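Local coordinates for protein acetyltransferase, GNAT family (Colwellia psychrerythraea, PDB 3IWG) that probably transfers an acyl group, most likely acetyl from acetyl-CoA, to an acceptor that is not identified, at residues F157-I162 and Q167-Y172; K190-G195 and Q221-K226. One frame throughout, in Å; residues are numbered along the deposited sequence.

Interaction 1. Residues F157-I162 and Q167-Y172; sequences FAAANI and QWLTQY
Leu169 reaches across from helix 166-178 and sets its branch point against the methyl of Ala158 on helix 151-162, CG to CB 4.0 Å. The two helices, joined by a short connection, match the first helical pair of the C-terminal GNAT domain, which follows its opening strand. The CD2 branch of Leu169 lies over the backbone of the first helix, 4.0 Å from Ala159 N, and its other branch, CD1, turns back to the in-plane edge of the Trp168 ring. Since chi2 of Leu169 is -8°, CD1 nearly eclipses CA, and the exact placing of the two methyls deserves some caution. No hydrogen bond links the segments; the contact is a small apolar one between a leucine and two alanines. Val155 and Ala164 also pack on Leu169, while Tyr173 and Ile213 touch Ala158. On the second helix, Trp168, Gln171 and Tyr172 pack against Gln171 of the second subunit. Farther round helix 151-162, Asn161 OD1 accepts from Gln216 N. Its ND2 sits 3.3 Å above one face of the Phe157 ring, toward the rim, and donates to Phe157 O at 2.9 Å, arriving from the opposite face of that carbonyl plane to Asn161 N.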
ATOM      1  N   PHE A 157      13.755   7.563   3.328  1.00 27.47           N
ATOM      2  CA  PHE A 157      14.414   7.144   4.569  1.00 27.46           C
ATOM      3  C   PHE A 157      14.405   5.586   4.754  1.00 27.26           C
ATOM      4  O   PHE A 157      15.447   4.961   4.979  1.00 25.64           O
ATOM      5  CB  PHE A 157      13.767   7.872   5.762  1.00 27.61           C
ATOM      6  CG  PHE A 157      14.363   7.505   7.077  1.00 28.24           C
ATOM      7  CD1 PHE A 157      13.743   6.577   7.878  1.00 26.53           C
ATOM      8  CD2 PHE A 157      15.568   8.079   7.493  1.00 27.41           C
ATOM      9  CE1 PHE A 157      14.278   6.222   9.077  1.00 27.86           C
ATOM     10  CE2 PHE A 157      16.108   7.741   8.689  1.00 28.16           C
ATOM     11  CZ  PHE A 157      15.477   6.790   9.491  1.00 28.50           C
ATOM     12  N   ALA A 158      13.246   4.950   4.575  1.00 26.88           N
ATOM     13  CA  ALA A 158      13.188   3.519   4.763  1.00 26.73           C
ATOM     14  C   ALA A 158      13.936   2.789   3.661  1.00 27.95           C
ATOM     15  O   ALA A 158      14.634   1.814   3.944  1.00 29.02           O
ATOM     16  CB  ALA A 158      11.755   3.032   4.848  1.00 26.35           C
ATOM     17  N   ALA A 159      13.811   3.241   2.415  1.00 28.37           N
ATOM     18  CA  ALA A 159      14.474   2.556   1.311  1.00 29.91           C
ATOM     19  C   ALA A 159      15.990   2.549   1.552  1.00 31.56           C
ATOM     20  O   ALA A 159      16.652   1.501   1.416  1.00 32.60           O
ATOM     21  CB  ALA A 159      14.147   3.237  -0.063  1.00 28.69           C
ATOM     22  N   ALA A 160      16.527   3.711   1.924  1.00 32.42           N
ATOM     23  CA  ALA A 160      17.956   3.857   2.208  1.00 33.01           C
ATOM     24  C   ALA A 160      18.384   3.017   3.406  1.00 33.74           C
ATOM     25  O   ALA A 160      19.490   2.488   3.420  1.00 33.86           O
ATOM     26  CB  ALA A 160      18.313   5.345   2.436  1.00 32.47           C
ATOM     27  N   ASN A 161      17.520   2.865   4.411  1.00 34.55           N
ATOM     28  CA  ASN A 161      17.951   2.164   5.641  1.00 34.74           C
ATOM     29  C   ASN A 161      17.614   0.712   5.693  1.00 35.78           C
ATOM     30  O   ASN A 161      18.361  -0.032   6.264  1.00 37.49           O
ATOM     31  CB  ASN A 161      17.422   2.846   6.901  1.00 33.94           C
ATOM     32  CG  ASN A 161      18.161   4.097   7.199  1.00 33.97           C
ATOM     33  OD1 ASN A 161      19.320   4.051   7.600  1.00 33.22           O
ATOM     34  ND2 ASN A 161      17.526   5.239   6.972  1.00 31.00           N
ATOM     35  N   ILE A 162      16.500   0.268   5.148  1.00 37.34           N
ATOM     36  CA  ILE A 162      16.199  -1.184   5.219  1.00 38.25           C
ATOM     37  C   ILE A 162      16.124  -1.857   3.836  1.00 39.50           C
ATOM     38  O   ILE A 162      15.881  -3.052   3.755  1.00 40.81           O
ATOM     39  CB  ILE A 162      14.866  -1.482   5.987  1.00 38.30           C
ATOM     40  CG1 ILE A 162      13.666  -0.885   5.220  1.00 37.80           C
ATOM     41  CG2 ILE A 162      14.912  -0.941   7.419  1.00 36.45           C
ATOM     42  CD1 ILE A 162      12.292  -1.292   5.761  1.00 38.96           C
ATOM     43  N   GLN A 167       8.256   1.410  -4.395  1.00 35.60           N
ATOM     44  CA  GLN A 167       6.860   1.296  -4.797  1.00 34.96           C
ATOM     45  C   GLN A 167       6.036   0.715  -3.622  1.00 32.38           C
ATOM     46  O   GLN A 167       5.003   1.238  -3.217  1.00 31.53           O
ATOM     47  CB  GLN A 167       6.713   0.380  -6.034  1.00 36.48           C
ATOM     48  CG  GLN A 167       7.364   0.883  -7.329  1.00 40.41           C
ATOM     49  CD  GLN A 167       6.520   1.918  -8.033  1.00 45.83           C
ATOM     50  OE1 GLN A 167       5.954   2.828  -7.392  1.00 49.47           O
ATOM     51  NE2 GLN A 167       6.399   1.775  -9.359  1.00 48.45           N
ATOM     52  N   TRP A 168       6.531  -0.372  -3.084  1.00 30.86           N
ATOM     53  CA  TRP A 168       5.925  -1.019  -1.909  1.00 29.64           C
ATOM     54  C   TRP A 168       5.799  -0.091  -0.674  1.00 28.21           C
ATOM     55  O   TRP A 168       4.706   0.089  -0.106  1.00 27.54           O
ATOM     56  CB  TRP A 168       6.727  -2.242  -1.553  1.00 28.31           C
ATOM     57  CG  TRP A 168       6.026  -3.086  -0.607  1.00 30.73           C
ATOM     58  CD1 TRP A 168       5.125  -4.049  -0.901  1.00 29.30           C
ATOM     59  CD2 TRP A 168       6.128  -3.046   0.820  1.00 30.75           C
ATOM     60  NE1 TRP A 168       4.676  -4.631   0.239  1.00 31.02           N
ATOM     61  CE2 TRP A 168       5.255  -4.020   1.316  1.00 30.17           C
ATOM     62  CE3 TRP A 168       6.856  -2.261   1.722  1.00 29.83           C
ATOM     63  CZ2 TRP A 168       5.098  -4.251   2.661  1.00 29.73           C
ATOM     64  CZ3 TRP A 168       6.702  -2.473   3.038  1.00 30.02           C
ATOM     65  CH2 TRP A 168       5.849  -3.481   3.515  1.00 30.45           C
ATOM     66  N   LEU A 169       6.920   0.518  -0.300  1.00 27.24           N
ATOM     67  CA  LEU A 169       6.952   1.504   0.795  1.00 25.50           C
ATOM     68  C   LEU A 169       5.962   2.630   0.582  1.00 24.33           C
ATOM     69  O   LEU A 169       5.321   3.096   1.543  1.00 23.44           O
ATOM     70  CB  LEU A 169       8.340   2.068   0.947  1.00 24.72           C
ATOM     71  CG  LEU A 169       9.343   1.583   1.969  1.00 26.30           C
ATOM     72  CD1 LEU A 169       8.870   0.579   3.016  1.00 23.08           C
ATOM     73  CD2 LEU A 169      10.632   1.149   1.286  1.00 26.06           C
ATOM     74  N   THR A 170       5.792   3.058  -0.664  1.00 23.77           N
ATOM     75  CA  THR A 170       4.868   4.142  -0.943  1.00 23.44           C
ATOM     76  C   THR A 170       3.454   3.736  -0.560  1.00 24.55           C
ATOM     77  O   THR A 170       2.693   4.523   0.035  1.00 24.71           O
ATOM     78  CB  THR A 170       4.939   4.573  -2.435  1.00 24.91           C
ATOM     79  OG1 THR A 170       6.288   4.910  -2.768  1.00 22.93           O
ATOM     80  CG2 THR A 170       4.035   5.788  -2.726  1.00 23.57           C
ATOM     81  N   GLN A 171       3.093   2.489  -0.837  1.00 25.03           N
ATOM     82  CA  GLN A 171       1.747   2.035  -0.454  1.00 25.75           C
ATOM     83  C   GLN A 171       1.658   1.751   1.025  1.00 25.30           C
ATOM     84  O   GLN A 171       0.711   2.138   1.681  1.00 26.35           O
ATOM     85  CB  GLN A 171       1.312   0.791  -1.247  1.00 26.09           C
ATOM     86  CG  GLN A 171       1.123   1.046  -2.795  1.00 26.80           C
ATOM     87  CD  GLN A 171       0.105   2.135  -3.131  1.00 26.00           C
ATOM     88  OE1 GLN A 171      -1.001   2.187  -2.587  1.00 26.71           O
ATOM     89  NE2 GLN A 171       0.471   2.984  -4.067  1.00 23.25           N
ATOM     90  N   TYR A 172       2.644   1.077   1.567  1.00 25.32           N
ATOM     91  CA  TYR A 172       2.583   0.671   2.983  1.00 25.80           C
ATOM     92  C   TYR A 172       2.536   1.890   3.903  1.00 25.92           C
ATOM     93  O   TYR A 172       1.678   2.014   4.781  1.00 26.56           O
ATOM     94  CB  TYR A 172       3.795  -0.146   3.293  1.00 26.18           C
ATOM     95  CG  TYR A 172       3.922  -0.545   4.712  1.00 27.34           C
ATOM     96  CD1 TYR A 172       3.299  -1.690   5.189  1.00 29.17           C
ATOM     97  CD2 TYR A 172       4.709   0.197   5.583  1.00 27.25           C
ATOM     98  CE1 TYR A 172       3.414  -2.041   6.539  1.00 30.31           C
ATOM     99  CE2 TYR A 172       4.817  -0.127   6.911  1.00 25.22           C
ATOM    100  CZ  TYR A 172       4.179  -1.239   7.381  1.00 28.74           C
ATOM    101  OH  TYR A 172       4.319  -1.584   8.679  1.00 28.74           O
TER

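Interaction 2. Residues K190-G195 and Q221-K226. With SO4 (sulfate ion), chain C.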
ATOM      1  N   LYS A 190      15.683  16.776   8.708  1.00 30.97           N
ATOM      2  CA  LYS A 190      15.966  15.368   8.358  1.00 31.04           C
ATOM      3  C   LYS A 190      15.456  14.362   9.406  1.00 29.08           C
ATOM      4  O   LYS A 190      15.308  14.674  10.596  1.00 27.91           O
ATOM      5  CB  LYS A 190      17.479  15.177   8.113  1.00 32.42           C
ATOM      6  CG  LYS A 190      17.951  15.636   6.734  1.00 36.61           C
ATOM      7  CD  LYS A 190      19.478  15.851   6.697  1.00 42.59           C
ATOM      8  CE  LYS A 190      19.951  16.310   5.278  1.00 47.50           C
ATOM      9  NZ  LYS A 190      20.112  15.129   4.303  1.00 50.91           N
ATOM     10  N   LEU A 191      15.191  13.156   8.920  1.00 27.18           N
ATOM     11  CA  LEU A 191      14.625  12.089   9.709  1.00 25.91           C
ATOM     12  C   LEU A 191      15.743  11.394  10.473  1.00 24.78           C
ATOM     13  O   LEU A 191      16.655  10.893   9.853  1.00 25.10           O
ATOM     14  CB  LEU A 191      13.919  11.073   8.797  1.00 25.54           C
ATOM     15  CG  LEU A 191      12.426  11.315   8.622  1.00 26.31           C
ATOM     16  CD1 LEU A 191      11.830  10.269   7.677  1.00 25.20           C
ATOM     17  CD2 LEU A 191      11.687  11.297  10.016  1.00 25.59           C
ATOM     18  N   LEU A 192      15.687  11.379  11.804  1.00 22.84           N
ATOM     19  CA  LEU A 192      16.597  10.551  12.575  1.00 21.41           C
ATOM     20  C   LEU A 192      16.016   9.143  12.770  1.00 20.55           C
ATOM     21  O   LEU A 192      16.765   8.182  12.933  1.00 20.74           O
ATOM     22  CB  LEU A 192      16.905  11.193  13.912  1.00 21.11           C
ATOM     23  CG  LEU A 192      17.709  12.488  13.843  1.00 21.60           C
ATOM     24  CD1 LEU A 192      17.962  13.065  15.216  1.00 19.38           C
ATOM     25  CD2 LEU A 192      19.029  12.280  13.090  1.00 20.36           C
ATOM     26  N   ALA A 193      14.694   9.013  12.754  1.00 18.78           N
ATOM     27  CA  ALA A 193      14.083   7.711  12.897  1.00 18.50           C
ATOM     28  C   ALA A 193      12.637   7.768  12.479  1.00 18.20           C
ATOM     29  O   ALA A 193      12.049   8.827  12.509  1.00 17.98           O
ATOM     30  CB  ALA A 193      14.169   7.237  14.357  1.00 16.93           C
ATOM     31  N   ALA A 194      12.061   6.601  12.192  1.00 18.78           N
ATOM     32  CA  ALA A 194      10.636   6.473  11.857  1.00 19.87           C
ATOM     33  C   ALA A 194      10.036   5.482  12.819  1.00 20.30           C
ATOM     34  O   ALA A 194      10.622   4.431  13.017  1.00 21.91           O
ATOM     35  CB  ALA A 194      10.476   5.915  10.432  1.00 19.46           C
ATOM     36  N   GLY A 195       8.856   5.760  13.355  1.00 20.17           N
ATOM     37  CA  GLY A 195       8.211   4.845  14.273  1.00 20.32           C
ATOM     38  C   GLY A 195       6.812   4.530  13.810  1.00 21.27           C
ATOM     39  O   GLY A 195       6.126   5.401  13.252  1.00 21.64           O
ATOM     40  N   GLN A 221      23.382   5.731  19.479  1.00 14.82           N
ATOM     41  CA  GLN A 221      23.094   6.989  20.142  1.00 15.77           C
ATOM     42  C   GLN A 221      21.814   6.946  20.976  1.00 16.01           C
ATOM     43  O   GLN A 221      21.328   7.981  21.404  1.00 15.99           O
ATOM     44  CB  GLN A 221      22.958   8.086  19.084  1.00 15.31           C
ATOM     45  CG  GLN A 221      24.184   8.161  18.225  1.00 17.98           C
ATOM     46  CD  GLN A 221      24.176   9.277  17.209  1.00 16.44           C
ATOM     47  OE1 GLN A 221      25.209   9.586  16.601  1.00 17.07           O
ATOM     48  NE2 GLN A 221      23.059   9.894  17.050  1.00 12.57           N
ATOM     49  N   GLY A 222      21.248   5.755  21.163  1.00 16.53           N
ATOM     50  CA  GLY A 222      20.124   5.555  22.060  1.00 16.91           C
ATOM     51  C   GLY A 222      18.778   5.874  21.463  1.00 17.89           C
ATOM     52  O   GLY A 222      17.770   5.857  22.152  1.00 18.61           O
ATOM     53  N   ILE A 223      18.740   6.091  20.159  1.00 18.60           N
ATOM     54  CA  ILE A 223      17.554   6.637  19.552  1.00 18.06           C
ATOM     55  C   ILE A 223      16.450   5.625  19.561  1.00 18.84           C
ATOM     56  O   ILE A 223      15.317   5.993  19.880  1.00 20.36           O
ATOM     57  CB  ILE A 223      17.827   7.136  18.163  1.00 18.33           C
ATOM     58  CG1 ILE A 223      18.838   8.299  18.233  1.00 17.33           C
ATOM     59  CG2 ILE A 223      16.506   7.570  17.467  1.00 18.03           C
ATOM     60  CD1 ILE A 223      19.040   9.086  16.922  1.00 15.96           C
ATOM     61  N   ALA A 224      16.734   4.348  19.280  1.00 18.73           N
ATOM     62  CA  ALA A 224      15.619   3.376  19.142  1.00 18.12           C
ATOM     63  C   ALA A 224      14.899   3.252  20.497  1.00 18.57           C
ATOM     64  O   ALA A 224      13.675   3.207  20.545  1.00 18.99           O
ATOM     65  CB  ALA A 224      16.088   2.030  18.654  1.00 16.68           C
ATOM     66  N   LYS A 225      15.647   3.229  21.598  1.00 18.61           N
ATOM     67  CA  LYS A 225      15.000   3.144  22.884  1.00 20.11           C
ATOM     68  C   LYS A 225      13.976   4.264  23.048  1.00 20.44           C
ATOM     69  O   LYS A 225      12.843   4.024  23.466  1.00 19.83           O
ATOM     70  CB  LYS A 225      15.989   3.205  24.011  1.00 20.28           C
ATOM     71  CG  LYS A 225      15.353   3.111  25.382  1.00 23.09           C
ATOM     72  CD  LYS A 225      16.448   3.089  26.457  1.00 25.29           C
ATOM     73  CE  LYS A 225      15.863   2.997  27.915  1.00 27.40           C
ATOM     74  NZ  LYS A 225      15.726   4.297  28.655  1.00 28.41           N
ATOM     75  N   LYS A 226      14.385   5.479  22.699  1.00 20.74           N
ATOM     76  CA  LYS A 226      13.549   6.625  22.903  1.00 20.82           C
ATOM     77  C   LYS A 226      12.300   6.589  22.043  1.00 20.37           C
ATOM     78  O   LYS A 226      11.232   7.064  22.459  1.00 19.07           O
ATOM     79  CB  LYS A 226      14.342   7.877  22.627  1.00 21.93           C
ATOM     80  CG  LYS A 226      15.514   8.078  23.565  1.00 23.59           C
ATOM     81  CD  LYS A 226      15.783   9.541  23.799  1.00 28.29           C
ATOM     82  CE  LYS A 226      17.079  10.088  23.200  1.00 28.84           C
ATOM     83  NZ  LYS A 226      18.019  10.357  24.314  1.00 29.49           N
TER
HETATM   84  S   SO4 C 501      20.054   2.015  18.097  1.00 38.18           S
HETATM   85  O1  SO4 C 501      21.269   2.385  17.365  1.00 35.79           O
HETATM   86  O2  SO4 C 501      19.321   0.934  17.425  1.00 35.15           O
HETATM   87  O3  SO4 C 501      19.279   3.221  18.219  1.00 32.14           O
HETATM   88  O4  SO4 C 501      20.332   1.457  19.445  1.00 34.38           O
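Ile223, in the first turn of helix 223-237, presses its CG2 methyl against the CB of Ala193, 3.9 Å apart, in the closest meeting of these two segments. Its other branch runs alongside Leu192, with CD1 4.2 Å from Leu192 CB. With CG2 anti to the backbone N and CG1 beside it (chi1 -63°), the isoleucine straddles two successive residues of the strand. Leu192 and Ala193 both face Tyr185 of strand 182-187 in a classic beta bulge, consistent with these two successive residues both pointing toward the helix. Tyr185 and Asn218 add to the packing around Ile223, and Ala193 is buried with it.

The sequence Arg219-Gly220-Gln221-Gly222-Ile223-Ala224 fits the Arg/Gln-X-X-Gly-X-Gly/Ala signature of the GNAT superfamily, the loop and helix start that in relatives grip the pyrophosphate of acetyl-CoA. Here a sulfate, probably from the crystallisation liquor, occupies this helix end. Ala224 N donates to its O3 at 3.0 Å with an N-H...O angle of 157°, while Arg219 NH1 and Gly220 N supply further bonds. The positive end of the helix would be expected to help hold the anion. The methyl of Ala224 lies beside it, CB to O3 3.4 Å.

The Leu192 side of the contact is looser: this residue is partly exposed, whereas Ala193 and Ile223 are buried. The exposed Gln221 keeps its NE2 6.1 Å from Leu192 CD2, too far to touch. Gly222, also exposed, takes the N-cap position, and the helical bond that follows, Lys226 N to Gly222 O, is a weak one of 3.4 Å.

How the interactions relate
Strand 190-199 lies between the two contacts, whose centres are 16 Å apart. Ala193 and Leu192 turn their side chains to helix 223-237 in interaction 2, whereas Leu191 and Ala194 meet Phe157 of interaction 1 on the other face. The Phe157 ring bears directly on the strand backbone: CE2 is 3.4 Å from Leu191 O, and CZ is 3.8 Å from Ala193 CA. Helix 151-162 thus packs beneath the same bulged residues that receive Ile223. The sulfate belongs to the interaction 2 side, its O3 10.2 Å from Phe157 CZ, so interaction 1 has no direct part in the probable pyrophosphate site.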